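Local atomic coordinates of sugar ABC transporter substrate-binding protein, BlMnBP1 (PDB entry 6I5R), a protein that binds manno-oligosaccharides such as mannobiose and probably delivers them to the membrane components of an ABC transporter used for growth on beta-mannan. Residues 98-103 and 321-326; 188-192 and 254-258; 206-212 and 305-309; 218-224 and 388-392. All coordinates share one frame; numbering follows the deposited sequence.

Interaction 1: residues 98-103 and 321-326; sequences WDIMMI and YSYGIN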
loop_
_atom_site.group_PDB
_atom_site.type_symbol
_atom_site.label_atom_id
_atom_site.label_comp_id
_atom_site.label_asym_id
_atom_site.label_seq_id
_atom_site.Cartn_x
_atom_site.Cartn_y
_atom_site.Cartn_z
ATOM N N TRP A 98 13.245 -14.868 -12.411
ATOM C CA TRP A 98 11.888 -14.621 -11.948
ATOM C C TRP A 98 11.094 -14.303 -13.198
ATOM O O TRP A 98 11.652 -13.858 -14.194
ATOM C CB TRP A 98 11.818 -13.467 -10.931
ATOM C CG TRP A 98 12.349 -12.197 -11.488
ATOM C CD1 TRP A 98 13.663 -11.821 -11.581
ATOM C CD2 TRP A 98 11.586 -11.119 -12.052
ATOM N NE1 TRP A 98 13.759 -10.580 -12.172
ATOM C CE2 TRP A 98 12.502 -10.137 -12.484
ATOM C CE3 TRP A 98 10.225 -10.896 -12.237
ATOM C CZ2 TRP A 98 12.098 -8.959 -13.080
ATOM C CZ3 TRP A 98 9.823 -9.715 -12.828
ATOM C CH2 TRP A 98 10.762 -8.762 -13.243
ATOM N N ASP A 99 9.811 -14.546 -13.150
ATOM C CA ASP A 99 8.948 -14.259 -14.286
ATOM C C ASP A 99 7.911 -13.200 -13.982
ATOM O O ASP A 99 7.655 -12.340 -14.827
ATOM C CB ASP A 99 8.257 -15.545 -14.723
ATOM C CG ASP A 99 9.263 -16.582 -15.228
ATOM O OD1 ASP A 99 9.793 -16.396 -16.353
ATOM O OD2 ASP A 99 9.552 -17.546 -14.485
ATOM N N ILE A 100 7.317 -13.265 -12.800
ATOM C CA ILE A 100 6.438 -12.230 -12.269
ATOM C C ILE A 100 6.937 -11.867 -10.880
ATOM O O ILE A 100 7.230 -12.763 -10.087
ATOM C CB ILE A 100 4.982 -12.706 -12.140
ATOM C CG1 ILE A 100 4.384 -13.117 -13.463
ATOM C CG2 ILE A 100 4.116 -11.600 -11.475
ATOM C CD1 ILE A 100 3.214 -14.044 -13.249
ATOM N N MET A 101 6.982 -10.566 -10.570
ATOM C CA MET A 101 7.146 -10.112 -9.193
ATOM C C MET A 101 6.158 -8.982 -8.919
ATOM O O MET A 101 5.578 -8.392 -9.838
ATOM C CB MET A 101 8.571 -9.624 -8.881
ATOM C CG MET A 101 8.963 -8.362 -9.572
ATOM S SD MET A 101 10.404 -7.543 -8.840
ATOM C CE MET A 101 11.655 -8.836 -9.108
ATOM N N MET A 102 5.958 -8.686 -7.636
ATOM C CA MET A 102 5.249 -7.463 -7.278
ATOM C C MET A 102 6.272 -6.331 -7.371
ATOM O O MET A 102 7.356 -6.407 -6.774
ATOM C CB MET A 102 4.623 -7.565 -5.884
ATOM C CG MET A 102 3.825 -8.827 -5.664
ATOM S SD MET A 102 2.675 -9.334 -6.978
ATOM C CE MET A 102 1.387 -8.067 -6.899
ATOM N N ILE A 103 5.941 -5.301 -8.134
ATOM C CA ILE A 103 6.881 -4.240 -8.455
ATOM C C ILE A 103 7.323 -3.522 -7.184
ATOM O O ILE A 103 6.483 -3.021 -6.418
ATOM C CB ILE A 103 6.263 -3.237 -9.436
ATOM C CG1 ILE A 103 5.918 -3.945 -10.735
ATOM C CG2 ILE A 103 7.197 -2.077 -9.638
ATOM C CD1 ILE A 103 5.033 -3.180 -11.650
ATOM N N TYR A 321 0.123 -3.678 -4.288
ATOM C CA TYR A 321 1.318 -4.151 -4.976
ATOM C C TYR A 321 0.894 -4.591 -6.369
ATOM O O TYR A 321 -0.146 -5.238 -6.525
ATOM C CB TYR A 321 1.952 -5.329 -4.248
ATOM C CG TYR A 321 3.188 -5.015 -3.439
ATOM C CD1 TYR A 321 4.342 -4.532 -4.043
ATOM C CD2 TYR A 321 3.217 -5.246 -2.074
ATOM C CE1 TYR A 321 5.478 -4.289 -3.324
ATOM C CE2 TYR A 321 4.348 -4.979 -1.337
ATOM C CZ TYR A 321 5.489 -4.516 -1.969
ATOM O OH TYR A 321 6.637 -4.263 -1.227
ATOM N N SER A 322 1.672 -4.224 -7.381
ATOM C CA SER A 322 1.292 -4.511 -8.753
ATOM C C SER A 322 2.143 -5.629 -9.335
ATOM O O SER A 322 3.346 -5.703 -9.077
ATOM C CB SER A 322 1.428 -3.268 -9.625
ATOM O OG SER A 322 0.436 -2.323 -9.273
ATOM N N TYR A 323 1.507 -6.472 -10.148
ATOM C CA TYR A 323 2.233 -7.501 -10.883
ATOM C C TYR A 323 3.029 -6.911 -12.038
ATOM O O TYR A 323 2.479 -6.170 -12.861
ATOM C CB TYR A 323 1.285 -8.518 -11.467
ATOM C CG TYR A 323 0.277 -9.128 -10.550
ATOM C CD1 TYR A 323 0.626 -10.169 -9.706
ATOM C CD2 TYR A 323 -1.024 -8.676 -10.532
ATOM C CE1 TYR A 323 -0.284 -10.739 -8.887
ATOM C CE2 TYR A 323 -1.958 -9.252 -9.723
ATOM C CZ TYR A 323 -1.585 -10.269 -8.889
ATOM O OH TYR A 323 -2.509 -10.840 -8.094
ATOM N N GLY A 324 4.312 -7.270 -12.119
ATOM C CA GLY A 324 5.130 -6.932 -13.263
ATOM C C GLY A 324 5.832 -8.168 -13.783
ATOM O O GLY A 324 6.148 -9.089 -13.029
ATOM N N ILE A 325 6.058 -8.175 -15.096
ATOM C CA ILE A 325 6.607 -9.316 -15.826
ATOM C C ILE A 325 8.004 -8.965 -16.320
ATOM O O ILE A 325 8.231 -7.880 -16.869
ATOM C CB ILE A 325 5.706 -9.720 -17.009
ATOM C CG1 ILE A 325 4.335 -10.165 -16.490
ATOM C CG2 ILE A 325 6.320 -10.845 -17.807
ATOM C CD1 ILE A 325 3.273 -10.233 -17.526
ATOM N N ASN A 326 8.926 -9.914 -16.155
ATOM C CA ASN A 326 10.340 -9.721 -16.472
ATOM C C ASN A 326 10.550 -9.616 -17.987
ATOM O O ASN A 326 10.289 -10.579 -18.718
ATOM C CB ASN A 326 11.123 -10.905 -15.889
ATOM C CG ASN A 326 12.624 -10.733 -15.947
ATOM O OD1 ASN A 326 13.138 -9.808 -16.548
ATOM N ND2 ASN A 326 13.342 -11.674 -15.323
HETATM O O HOH W 1 3.795 -2.485 -6.866
#
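Trp98 and Asn326, at one end of this antiparallel pairing, stack indole on carboxamide, the two planes only 7° apart. CB of Asn326 sits 3.4 Å from the centroid of the six-membered ring, while ND2 donates a nearly straight bond of 3.0 Å to Trp98 O, tilted from the carbonyl plane but lying in the amide's own plane; Asn95 O is a second acceptor for the same ND2. A chi1 of -171° swings the Asn326 amide away from its own N and lays it flat on the indole, whose opposite face carries CE of Met101. Asp99 O then accepts the backbone N of Asn326. Ile100 faces Ile325 in a non-hydrogen-bonded pair, and its CG2 leans toward the Tyr323 ring. Met101 and Gly324 form the hydrogen-bonded pair, with Gly324 N donating to Met101 O at 2.8 Å and Met101 N to Gly324 O. Met102, bent at chi2 and chi3, lays its CE over a face of Tyr323 in a CH-pi contact, 3.9 Å from the ring centroid, while SD makes an oblique Met-aromatic contact. Ile103 N bonds to Ser322 O, and a water joins Ile103 O to Ser322 N. Ile103 O also meets the edge of the Tyr321 ring, which lines the mannobiose pocket. Strand 100-102 thus lies between strands 38-44 and 314-325, with helix 83-93 packed against Trp98 and Met101, and helix 331-346 against Ile100 and Tyr323.

Interaction 2: residues 188-192 and 254-258; sequences VPLYT and GYTEE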
loop_
_atom_site.group_PDB
_atom_site.type_symbol
_atom_site.label_atom_id
_atom_site.label_comp_id
_atom_site.label_asym_id
_atom_site.label_seq_id
_atom_site.Cartn_x
_atom_site.Cartn_y
_atom_site.Cartn_z
ATOM N N VAL A 188 -2.621 -1.546 24.225
ATOM C CA VAL A 188 -1.713 -0.547 23.655
ATOM C C VAL A 188 -2.561 0.357 22.763
ATOM O O VAL A 188 -3.175 -0.145 21.806
ATOM C CB VAL A 188 -0.573 -1.215 22.866
ATOM C CG1 VAL A 188 0.267 -0.167 22.142
ATOM C CG2 VAL A 188 0.296 -2.056 23.790
ATOM N N PRO A 189 -2.635 1.670 23.015
ATOM C CA PRO A 189 -3.515 2.502 22.173
ATOM C C PRO A 189 -3.155 2.496 20.693
ATOM O O PRO A 189 -4.036 2.344 19.846
ATOM C CB PRO A 189 -3.369 3.903 22.787
ATOM C CG PRO A 189 -2.995 3.636 24.251
ATOM C CD PRO A 189 -2.153 2.393 24.214
ATOM N N LEU A 190 -1.876 2.654 20.356
ATOM C CA LEU A 190 -1.444 2.594 18.965
ATOM C C LEU A 190 -0.151 1.798 18.915
ATOM O O LEU A 190 0.841 2.183 19.538
ATOM C CB LEU A 190 -1.261 3.998 18.381
ATOM C CG LEU A 190 -0.946 4.115 16.880
ATOM C CD1 LEU A 190 -1.448 5.399 16.256
ATOM C CD2 LEU A 190 0.576 4.004 16.683
ATOM N N TYR A 191 -0.164 0.689 18.183
ATOM C CA TYR A 191 1.002 -0.170 18.067
ATOM C C TYR A 191 1.732 0.216 16.799
ATOM O O TYR A 191 1.128 0.239 15.725
ATOM C CB TYR A 191 0.588 -1.636 18.024
ATOM C CG TYR A 191 1.694 -2.621 18.229
ATOM C CD1 TYR A 191 2.097 -2.977 19.495
ATOM C CD2 TYR A 191 2.309 -3.230 17.152
ATOM C CE1 TYR A 191 3.100 -3.904 19.694
ATOM C CE2 TYR A 191 3.299 -4.158 17.341
ATOM C CZ TYR A 191 3.705 -4.493 18.613
ATOM O OH TYR A 191 4.688 -5.436 18.810
ATOM N N THR A 192 3.016 0.535 16.918
ATOM C CA THR A 192 3.679 1.149 15.790
ATOM C C THR A 192 4.198 0.140 14.777
ATOM O O THR A 192 4.374 0.517 13.628
ATOM C CB THR A 192 4.891 1.988 16.212
ATOM O OG1 THR A 192 5.852 1.125 16.841
ATOM C CG2 THR A 192 4.506 3.097 17.135
ATOM N N GLY A 254 3.121 8.862 25.124
ATOM C CA GLY A 254 3.156 7.574 25.787
ATOM C C GLY A 254 1.982 6.691 25.450
ATOM O O GLY A 254 1.563 5.882 26.286
ATOM N N TYR A 255 1.419 6.844 24.252
ATOM C CA TYR A 255 0.264 6.067 23.833
ATOM C C TYR A 255 0.629 4.926 22.888
ATOM O O TYR A 255 -0.270 4.381 22.237
ATOM C CB TYR A 255 -0.768 6.946 23.126
ATOM C CG TYR A 255 -1.290 8.114 23.928
ATOM C CD1 TYR A 255 -1.280 8.096 25.310
ATOM C CD2 TYR A 255 -1.775 9.244 23.297
ATOM C CE1 TYR A 255 -1.729 9.174 26.050
ATOM C CE2 TYR A 255 -2.244 10.319 24.029
ATOM C CZ TYR A 255 -2.209 10.275 25.416
ATOM O OH TYR A 255 -2.644 11.327 26.206
ATOM N N THR A 256 1.913 4.591 22.753
ATOM C CA THR A 256 2.348 3.455 21.929
ATOM C C THR A 256 3.016 2.408 22.822
ATOM O O THR A 256 3.095 2.554 24.050
ATOM C CB THR A 256 3.288 3.902 20.798
ATOM O OG1 THR A 256 4.456 4.520 21.349
ATOM C CG2 THR A 256 2.587 4.874 19.913
ATOM N N GLU A 257 3.484 1.337 22.190
ATOM C CA GLU A 257 4.055 0.225 22.938
ATOM C C GLU A 257 5.253 0.694 23.749
ATOM O O GLU A 257 5.920 1.680 23.417
ATOM C CB GLU A 257 4.467 -0.923 22.006
ATOM C CG GLU A 257 5.628 -0.627 21.052
ATOM C CD GLU A 257 5.249 0.262 19.869
ATOM O OE1 GLU A 257 4.041 0.354 19.557
ATOM O OE2 GLU A 257 6.176 0.867 19.269
ATOM N N GLU A 258 5.503 -0.033 24.840
ATOM C CA GLU A 258 6.578 0.345 25.753
ATOM C C GLU A 258 7.914 0.398 25.020
ATOM O O GLU A 258 8.739 1.292 25.259
ATOM C CB GLU A 258 6.654 -0.638 26.938
ATOM C CG GLU A 258 7.993 -0.495 27.709
ATOM C CD GLU A 258 7.808 -0.408 29.249
ATOM O OE1 GLU A 258 6.735 -0.843 29.795
ATOM O OE2 GLU A 258 8.746 0.074 29.940
#
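Glu257 reaches across to Thr192 with its carboxylate, joining the loop that follows helix 239-252 to the end of edge strand 188-190 in the mixed sheet of this periplasmic-binding-protein fold. The two side chains cross at about a right angle. OE1 accepts the backbone N of Thr192 at 2.8 Å, on its syn side but 30° out of the carboxylate plane; OE2 lies too close to the same residue's hydroxyl for the distance to be trusted. Chi1 of 67° sets Glu257 CG between its own N and carbonyl carbon, and the bend at chi2 then turns the acid onto Thr192. An alanine here would remove the carboxylate and is likely to leave the backbone N of Thr192 without its acceptor. Tyr191 also crosses Glu257 at about a right angle, its ring plane 61° from that of the carboxylate; CB of Glu257 lies 4.0 Å from CE1 of Tyr191, whose hydroxyl is bonded to Asp264 N. Thr256 and Leu190 instead run side by side, pointing the same way, with CG2 of Thr256 3.9 Å from CD2 of Leu190. Thr279 and Val281 of the neighbouring parallel strand 277-283 also touch Leu190. Where the chain turns its corner at Pro189, CB of the proline packs against CB of Tyr255, and Leu190 N donates a bent bond of 3.0 Å to Tyr255 O.

Interaction 3: residues 206-212 and 305-309; sequences YIAGNAT and FPITV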
loop_
_atom_site.group_PDB
_atom_site.type_symbol
_atom_site.label_atom_id
_atom_site.label_comp_id
_atom_site.label_asym_id
_atom_site.label_seq_id
_atom_site.Cartn_x
_atom_site.Cartn_y
_atom_site.Cartn_z
ATOM N N TYR A 206 -0.900 8.288 3.736
ATOM C CA TYR A 206 -1.985 9.140 4.205
ATOM C C TYR A 206 -1.805 10.606 3.873
ATOM O O TYR A 206 -2.736 11.398 4.093
ATOM C CB TYR A 206 -2.135 9.007 5.728
ATOM C CG TYR A 206 -2.388 7.587 6.116
ATOM C CD1 TYR A 206 -1.344 6.686 6.200
ATOM C CD2 TYR A 206 -3.652 7.132 6.346
ATOM C CE1 TYR A 206 -1.558 5.373 6.499
ATOM C CE2 TYR A 206 -3.876 5.817 6.661
ATOM C CZ TYR A 206 -2.824 4.937 6.752
ATOM O OH TYR A 206 -3.060 3.606 7.047
ATOM N N ILE A 207 -0.639 11.002 3.379
ATOM C CA ILE A 207 -0.290 12.410 3.434
ATOM C C ILE A 207 -0.787 13.220 2.248
ATOM O O ILE A 207 -0.662 14.449 2.271
ATOM C CB ILE A 207 1.231 12.609 3.518
ATOM C CG1 ILE A 207 1.922 12.035 2.279
ATOM C CG2 ILE A 207 1.781 11.936 4.763
ATOM C CD1 ILE A 207 3.272 12.673 1.968
ATOM N N ALA A 208 -1.332 12.577 1.209
ATOM C CA ALA A 208 -1.751 13.275 0.002
ATOM C C ALA A 208 -3.251 13.337 -0.015
ATOM O O ALA A 208 -3.852 14.222 0.649
ATOM C CB ALA A 208 -1.117 12.580 -1.220
ATOM N N GLY A 209 -3.950 12.487 -0.757
ATOM C CA GLY A 209 -5.390 12.602 -0.838
ATOM C C GLY A 209 -6.078 12.581 0.515
ATOM O O GLY A 209 -7.038 13.318 0.735
ATOM N N ASN A 210 -5.622 11.705 1.425
ATOM C CA ASN A 210 -6.293 11.588 2.708
ATOM C C ASN A 210 -6.161 12.856 3.515
ATOM O O ASN A 210 -7.089 13.237 4.240
ATOM C CB ASN A 210 -5.725 10.454 3.539
ATOM C CG ASN A 210 -6.175 9.135 3.062
ATOM O OD1 ASN A 210 -6.066 8.830 1.880
ATOM N ND2 ASN A 210 -6.749 8.347 3.979
ATOM N N ALA A 211 -4.983 13.474 3.476
ATOM C CA ALA A 211 -4.728 14.626 4.325
ATOM C C ALA A 211 -5.100 15.942 3.655
ATOM O O ALA A 211 -5.166 16.965 4.343
ATOM C CB ALA A 211 -3.261 14.659 4.758
ATOM N N THR A 212 -5.378 15.942 2.347
ATOM C CA THR A 212 -5.621 17.192 1.636
ATOM C C THR A 212 -6.940 17.255 0.895
ATOM O O THR A 212 -7.359 18.355 0.547
ATOM C CB THR A 212 -4.522 17.494 0.595
ATOM O OG1 THR A 212 -4.580 16.549 -0.483
ATOM C CG2 THR A 212 -3.143 17.498 1.239
ATOM N N PHE A 305 -8.600 7.473 8.373
ATOM C CA PHE A 305 -7.594 8.198 9.129
ATOM C C PHE A 305 -8.223 9.479 9.670
ATOM O O PHE A 305 -9.003 10.129 8.971
ATOM C CB PHE A 305 -6.367 8.543 8.260
ATOM C CG PHE A 305 -5.170 9.048 9.070
ATOM C CD1 PHE A 305 -5.001 10.405 9.313
ATOM C CD2 PHE A 305 -4.251 8.170 9.616
ATOM C CE1 PHE A 305 -3.953 10.870 10.072
ATOM C CE2 PHE A 305 -3.196 8.636 10.379
ATOM C CZ PHE A 305 -3.045 9.997 10.604
ATOM N N PRO A 306 -7.904 9.875 10.884
ATOM C CA PRO A 306 -8.615 11.008 11.516
ATOM C C PRO A 306 -8.131 12.388 11.085
ATOM O O PRO A 306 -7.591 13.166 11.855
ATOM C CB PRO A 306 -8.375 10.748 13.009
ATOM C CG PRO A 306 -7.045 10.032 13.036
ATOM C CD PRO A 306 -6.983 9.198 11.815
ATOM N N ILE A 307 -8.339 12.686 9.811
ATOM C CA ILE A 307 -8.205 14.035 9.288
ATOM C C ILE A 307 -9.496 14.382 8.569
ATOM O O ILE A 307 -10.068 13.546 7.863
ATOM C CB ILE A 307 -6.993 14.177 8.339
ATOM C CG1 ILE A 307 -5.689 14.182 9.159
ATOM C CG2 ILE A 307 -7.052 15.467 7.546
ATOM C CD1 ILE A 307 -4.403 14.222 8.347
ATOM N N THR A 308 -9.971 15.596 8.802
ATOM C CA THR A 308 -11.123 16.158 8.114
ATOM C C THR A 308 -10.661 17.384 7.341
ATOM O O THR A 308 -9.946 18.240 7.878
ATOM C CB THR A 308 -12.232 16.511 9.098
ATOM O OG1 THR A 308 -12.615 15.347 9.840
ATOM C CG2 THR A 308 -13.449 17.067 8.361
ATOM N N VAL A 309 -11.041 17.444 6.076
ATOM C CA VAL A 309 -10.669 18.531 5.178
ATOM C C VAL A 309 -11.939 19.305 4.845
ATOM O O VAL A 309 -12.804 18.790 4.123
ATOM C CB VAL A 309 -9.988 18.005 3.905
ATOM C CG1 VAL A 309 -9.700 19.119 2.926
ATOM C CG2 VAL A 309 -8.687 17.309 4.285
HETATM O O HOH W 2 -9.562 12.771 5.254
HETATM O O HOH W 3 -8.781 9.983 6.017
#
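Asn210 O and Ile307 O are bridged by one water, 2.7 Å from Asn210 O and 2.8 Å from Ile307 O, where the short helix 209-212 of this periplasmic-binding-protein fold rests on the loop between strands 300-304 and 314-325, which holds an inverse gamma turn centred on Pro306. No direct hydrogen bond spans the two segments. A second water lies between Phe305 O and ND2 of Asn210, its bond to ND2 weak; OD1 of Asn210 is held by Thr316 N. Phe305 and Ile307, on either side of Pro306 in sequence, both point toward 206-212. With chi1 at -168°, the ring of Phe305 stands opposite its backbone N and meets Tyr206 obliquely: the ring planes stand 44° apart, and CD2 of Tyr206 comes within 3.5 Å of CD2 of Phe305. The tyrosine hydroxyl bonds Gly151 O of strand 139-155. Replacing Tyr206 with an alanine would probably open a gap beside Phe305 and leave Gly151 O without this donor. Farther along, CD1 of Ile307 lies against CB of Ala211, with Val243 of helix 239-252 touching both residues. Val309 straddles the helix end by its two methyls, CG2 3.5 Å from Ala211 O and CG1 3.4 Å from Thr212 O.

Interaction 4: residues 218-224 and 388-392; sequences MNQVLPT and QEDLL. With ZN (zinc ion), chain J.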
loop_
_atom_site.group_PDB
_atom_site.type_symbol
_atom_site.label_atom_id
_atom_site.label_comp_id
_atom_site.label_asym_id
_atom_site.label_seq_id
_atom_site.Cartn_x
_atom_site.Cartn_y
_atom_site.Cartn_z
ATOM N N MET A 218 -0.562 14.195 -4.807
ATOM C CA MET A 218 0.586 13.292 -4.843
ATOM C C MET A 218 1.465 13.532 -6.063
ATOM O O MET A 218 2.683 13.653 -5.939
ATOM C CB MET A 218 0.121 11.835 -4.846
ATOM C CG MET A 218 1.276 10.880 -4.922
ATOM S SD MET A 218 2.146 10.820 -3.335
ATOM C CE MET A 218 1.142 9.622 -2.490
ATOM N N ASN A 219 0.877 13.522 -7.258
ATOM C CA ASN A 219 1.669 13.543 -8.483
ATOM C C ASN A 219 1.877 14.938 -9.048
ATOM O O ASN A 219 2.765 15.122 -9.880
ATOM C CB ASN A 219 1.017 12.647 -9.547
ATOM C CG ASN A 219 1.088 11.178 -9.169
ATOM O OD1 ASN A 219 2.124 10.731 -8.685
ATOM N ND2 ASN A 219 -0.001 10.424 -9.387
ATOM N N GLN A 220 1.106 15.931 -8.610
ATOM C CA GLN A 220 1.276 17.277 -9.137
ATOM C C GLN A 220 1.771 18.253 -8.072
ATOM O O GLN A 220 2.806 18.902 -8.256
ATOM C CB GLN A 220 -0.030 17.800 -9.757
ATOM C CG GLN A 220 -0.441 17.047 -11.007
ATOM C CD GLN A 220 -1.652 17.649 -11.714
ATOM O OE1 GLN A 220 -1.928 18.851 -11.621
ATOM N NE2 GLN A 220 -2.368 16.820 -12.434
ATOM N N VAL A 221 1.061 18.380 -6.951
ATOM C CA VAL A 221 1.382 19.430 -5.985
ATOM C C VAL A 221 2.672 19.112 -5.238
ATOM O O VAL A 221 3.587 19.940 -5.148
ATOM C CB VAL A 221 0.215 19.626 -4.998
ATOM C CG1 VAL A 221 0.591 20.686 -3.933
ATOM C CG2 VAL A 221 -1.061 20.000 -5.737
ATOM N N LEU A 222 2.735 17.927 -4.644
ATOM C CA LEU A 222 3.880 17.543 -3.821
ATOM C C LEU A 222 5.220 17.763 -4.499
ATOM O O LEU A 222 6.081 18.427 -3.896
ATOM C CB LEU A 222 3.713 16.075 -3.394
ATOM C CG LEU A 222 4.797 15.422 -2.528
ATOM C CD1 LEU A 222 4.915 16.087 -1.207
ATOM C CD2 LEU A 222 4.469 13.922 -2.321
ATOM N N PRO A 223 5.471 17.262 -5.714
ATOM C CA PRO A 223 6.791 17.437 -6.326
ATOM C C PRO A 223 7.026 18.815 -6.920
ATOM O O PRO A 223 8.138 19.074 -7.382
ATOM C CB PRO A 223 6.820 16.343 -7.413
ATOM C CG PRO A 223 5.386 16.195 -7.810
ATOM C CD PRO A 223 4.621 16.352 -6.507
ATOM N N THR A 224 6.038 19.710 -6.896
ATOM C CA THR A 224 6.262 21.085 -7.311
ATOM C C THR A 224 6.228 22.061 -6.147
ATOM O O THR A 224 6.350 23.266 -6.387
ATOM C CB THR A 224 5.237 21.519 -8.362
ATOM O OG1 THR A 224 3.920 21.432 -7.812
ATOM C CG2 THR A 224 5.301 20.645 -9.606
ATOM N N GLN A 388 5.079 15.423 -16.948
ATOM C CA GLN A 388 5.510 15.442 -15.556
ATOM C C GLN A 388 5.372 14.075 -14.897
ATOM O O GLN A 388 5.474 13.974 -13.677
ATOM C CB GLN A 388 4.714 16.482 -14.759
ATOM C CG GLN A 388 5.189 17.918 -14.934
ATOM C CD GLN A 388 4.614 18.884 -13.867
ATOM O OE1 GLN A 388 5.328 19.743 -13.310
ATOM N NE2 GLN A 388 3.319 18.760 -13.596
ATOM N N GLU A 389 5.188 13.014 -15.683
ATOM C CA GLU A 389 4.893 11.709 -15.096
ATOM C C GLU A 389 6.000 11.272 -14.148
ATOM O O GLU A 389 5.736 10.590 -13.153
ATOM C CB GLU A 389 4.705 10.695 -16.217
ATOM C CG GLU A 389 3.913 9.445 -15.860
ATOM C CD GLU A 389 3.587 8.590 -17.097
ATOM O OE1 GLU A 389 4.174 8.831 -18.157
ATOM O OE2 GLU A 389 2.745 7.676 -17.006
ATOM N N ASP A 390 7.223 11.686 -14.432
ATOM C CA ASP A 390 8.428 11.250 -13.746
ATOM C C ASP A 390 8.852 12.210 -12.645
ATOM O O ASP A 390 9.843 11.951 -11.948
ATOM C CB ASP A 390 9.560 11.108 -14.776
ATOM C CG ASP A 390 10.745 10.349 -14.230
ATOM O OD1 ASP A 390 10.544 9.504 -13.336
ATOM O OD2 ASP A 390 11.886 10.583 -14.682
ATOM N N LEU A 391 8.124 13.312 -12.471
ATOM C CA LEU A 391 8.603 14.368 -11.596
ATOM C C LEU A 391 8.632 13.913 -10.135
ATOM O O LEU A 391 9.609 14.169 -9.424
ATOM C CB LEU A 391 7.718 15.606 -11.757
ATOM C CG LEU A 391 8.210 16.761 -10.904
ATOM C CD1 LEU A 391 9.549 17.263 -11.426
ATOM C CD2 LEU A 391 7.193 17.878 -10.868
ATOM N N LEU A 392 7.594 13.226 -9.681
ATOM C CA LEU A 392 7.586 12.778 -8.286
ATOM C C LEU A 392 8.720 11.792 -8.033
ATOM O O LEU A 392 9.416 11.878 -7.019
ATOM C CB LEU A 392 6.246 12.151 -7.904
ATOM C CG LEU A 392 6.215 11.581 -6.472
ATOM C CD1 LEU A 392 6.226 12.661 -5.384
ATOM C CD2 LEU A 392 5.001 10.663 -6.363
HETATM ZN ZN ZN J . 12.710 9.112 -13.411
HETATM O O HOH W 4 4.741 13.313 -10.948
HETATM O O HOH W 5 3.678 10.741 -10.866
HETATM O O HOH W 6 14.235 10.490 -13.981
#
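A knob-into-hole contact joins helix 217-224 to the beginning of helix 391-399, which follows the turn bearing a zinc ligand. Leu392 is the knob, set among Met218, Asn219, Leu222 and Pro223. Its two methyls divide the work: CD1 meets CD2 of Leu222 at 3.7 Å and approaches Met218 O, while CD2 turns toward CG of Met218 and OD1 of Asn219. Leu392 sends its isobutyl group (chi1 176°) away from its own N into this hollow. Pro223 lies across the base of the knob, its CB 3.7 Å from CA of Leu392, and the same CB packs on CG of Leu391. CD2 of Leu391 reaches CG2 of Thr224 at 3.6 Å, the two side chains crossing at about a right angle, and OE1 of Gln388 comes up to that same methyl. Waters supply the polar links. One joins Asn219 O, Gln388 O and Leu392 N, accepting from the last at 3.1 Å; another lies between Glu389 O and OD1 of Asn219, the latter bond weak, while ND2 of Asn219 is held by Ala382 O. Trp436 of helix 425-443 touches Leu392 and bonds Leu222 O. Asp390, outside this packing, binds the zinc ion with both oxygens, OD1 at 2.2 Å and OD2 at 2.1 Å; Asp107, Ser109, Asn394 and a water also bind the metal. The chemistry is therefore split: apolar packing and bridging waters join the helices, Met218 O is buried there with no hydrogen-bond partner, and the adjoining turn is tied through the metal to Asp107 and Ser109.

From the N terminus, residues 98-103 come first and are joined by 321-326 in interaction 1, closing a long loop that contains interactions 2 and 3 entirely. Within it, 188-192 meets 254-258, but 206-212 has already begun before that closure and finds 305-309 only after it, so interactions 2 and 3 cross. Interaction 4 starts at 218-224, crosses all three others, and closes last, at 388-392. Interactions 1 and 2 both reach the mixed sheet, their centres 35 Å apart on opposite sides of the chain's centre. Interactions 3 and 4 touch through Ala208 and Met218, linking consecutive helices 209-212 and 217-224 to the later helix 391-399.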